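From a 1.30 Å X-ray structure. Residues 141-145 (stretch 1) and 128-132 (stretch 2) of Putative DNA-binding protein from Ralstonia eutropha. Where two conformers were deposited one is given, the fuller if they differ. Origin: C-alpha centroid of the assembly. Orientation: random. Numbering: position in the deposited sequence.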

# COMPACT_ATOMS: atom_id res chain seq x y z
N VAL A 141 -1.01 20.78 -1.59
CA VAL A 141 -0.13 19.90 -2.34
C VAL A 141 1.23 19.88 -1.65
O VAL A 141 1.70 20.89 -1.09
CB VAL A 141 0.04 20.41 -3.79
CG1 VAL A 141 1.09 19.62 -4.55
CG2 VAL A 141 -1.32 20.42 -4.55
N LEU A 142 1.92 18.74 -1.72
CA LEU A 142 3.26 18.60 -1.17
C LEU A 142 4.27 19.30 -2.07
O LEU A 142 4.37 18.97 -3.23
CB LEU A 142 3.59 17.11 -1.04
CG LEU A 142 4.90 16.71 -0.38
CD1 LEU A 142 5.06 17.34 1.02
CD2 LEU A 142 5.00 15.17 -0.32
N GLY A 143 5.00 20.26 -1.52
CA GLY A 143 6.01 20.96 -2.28
C GLY A 143 7.31 20.19 -2.28
O GLY A 143 7.73 19.69 -1.26
N LEU A 144 7.94 20.11 -3.43
CA LEU A 144 9.26 19.50 -3.57
C LEU A 144 10.31 20.58 -3.89
O LEU A 144 9.96 21.62 -4.50
CB LEU A 144 9.25 18.50 -4.73
CG LEU A 144 8.35 17.27 -4.61
CD1 LEU A 144 8.54 16.31 -5.81
CD2 LEU A 144 8.61 16.50 -3.31
N PRO A 145 11.59 20.34 -3.50
CA PRO A 145 12.70 21.27 -3.77
C PRO A 145 12.78 21.50 -5.28
O PRO A 145 12.99 22.67 -5.66
CB PRO A 145 13.92 20.49 -3.29
CG PRO A 145 13.41 19.50 -2.38
CD PRO A 145 12.10 19.09 -2.93
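Stretch 2 (128-132) RLDRF

Stretch 2 lies alongside stretch 1 as an antiparallel partner, held first by main-chain hydrogen bonds. Val 141 and Phe 132 form a hydrogen-bonded pair that is closed in both directions: Val 141 N donates to Phe 132 O at 2.8 Å (164° at the hydrogen), and Phe 132 N donates to Val 141 O at 2.9 Å (161°). Their CA atoms are 5.6 Å apart. Beyond this pair a third bond runs from Gly 143 N to Asp 130 O, 2.9 Å long with an angle of 157°, so the ladder continues past the last strand residue of stretch 1, Leu 142.

Between these bonds sits the non-hydrogen-bonded pair Leu 142 and Arg 131, whose CA atoms approach to 4.3 Å. The close spacing brings Arg 131 CA to 3.2 Å from Val 141 O, a CA-H...O contact with 134° at the hydrogen, so this carbonyl receives both the amide of Phe 132 and the CA hydrogen of Arg 131. Gly 143 and Asp 130 are joined a second time through water 1, which accepts from Asp 130 N and donates to Gly 143 O, in each case at 3.0 Å from its oxygen to the protein atom, in place of a direct bond between those two atoms.

The backbone of stretch 2 is extended throughout, with phi from -74° to -143° and psi from 119° to 159°; Arg 131 and Phe 132 belong to a strand that continues later in the chain, whereas Arg 128 to Asp 130 are loop or turn. The end-to-end directions, CA 141 to 145 against CA 129 to 132, differ by 136°, antiparallel in sense but well short of opposed.

Side chains pack on both faces of the pairing. On the face carrying Val 141 and Phe 132, Phe 132 (chi1 67°, p) brings its ring to stretch 1: CZ lies 4.1 Å from Val 141 CB, and CE1 lies 3.6 Å from Gly 143 CA, which meets the ring at its edge, near the ring plane. There is little room for a side chain on Gly 143: an ideal CB would lie 3.3 Å from Asp 130 O and 3.4 Å from Phe 132 CD1, both tight. On the other face, Arg 131 lies beside Leu 142, with NH1 3.9 Å from Leu 142 CB and Leu 142 CD1 over one face of the guanidinium; the polar nitrogens of that group are satisfied elsewhere in the structure.

The CA-to-CB bond of Leu 129 (m, t) points toward stretch 1, and the residue gathers the outer apolar contacts. Its CB is 3.9 Å from Leu 142 CD1, its CD1 is 4.0 Å from Leu 144 CD2, and its CD2 is 3.9 Å from Pro 145 CD and 3.6 Å from Gly 143 O. The CA-to-CB bond of Asp 130 points away, and the residue contributes through its backbone; Arg 128 makes no contact. Together the two stretches bury 455 Å², both sides summed.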

# COMPACT_ATOMS: atom_id res chain seq x y z
N ARG A 128 13.38 18.65 4.39
CA ARG A 128 12.25 19.25 5.07
C ARG A 128 11.27 19.75 4.01
O ARG A 128 11.61 20.65 3.22
CB ARG A 128 12.74 20.39 6.01
CG ARG A 128 11.66 21.25 6.69
CD ARG A 128 11.00 20.61 7.86
NE ARG A 128 10.04 21.63 8.34
CZ ARG A 128 9.53 21.67 9.55
NH1 ARG A 128 9.87 20.81 10.46
NH2 ARG A 128 8.65 22.65 9.84
N LEU A 129 10.04 19.20 4.01
CA LEU A 129 9.05 19.56 3.01
C LEU A 129 7.83 20.21 3.64
O LEU A 129 7.34 19.75 4.68
CB LEU A 129 8.61 18.34 2.20
CG LEU A 129 9.66 17.53 1.45
CD1 LEU A 129 8.96 16.36 0.69
CD2 LEU A 129 10.51 18.42 0.56
N ASP A 130 7.34 21.29 3.02
CA ASP A 130 6.05 21.85 3.40
C ASP A 130 4.99 21.54 2.35
O ASP A 130 5.29 21.24 1.19
CB ASP A 130 6.11 23.37 3.64
CG ASP A 130 6.74 23.73 4.96
OD1 ASP A 130 7.91 23.26 5.19
OD2 ASP A 130 6.07 24.45 5.76
N ARG A 131 3.75 21.56 2.80
CA ARG A 131 2.60 21.55 1.94
C ARG A 131 2.15 22.98 1.77
O ARG A 131 2.31 23.81 2.69
CB ARG A 131 1.45 20.80 2.59
CG ARG A 131 1.68 19.41 2.87
CD ARG A 131 0.33 18.55 3.11
NE ARG A 131 0.77 17.37 3.77
CZ ARG A 131 1.23 16.28 3.13
NH1 ARG A 131 1.12 16.17 1.81
NH2 ARG A 131 1.80 15.33 3.82
N PHE A 132 1.56 23.27 0.62
CA PHE A 132 1.10 24.64 0.32
C PHE A 132 -0.19 24.51 -0.46
O PHE A 132 -0.44 23.52 -1.14
CB PHE A 132 2.17 25.38 -0.57
CG PHE A 132 2.32 24.78 -1.96
CD1 PHE A 132 3.11 23.62 -2.14
CD2 PHE A 132 1.64 25.31 -3.07
CE1 PHE A 132 3.19 22.97 -3.39
CE2 PHE A 132 1.76 24.70 -4.34
CZ PHE A 132 2.53 23.55 -4.51
O HOH W 1 8.73 21.88 0.48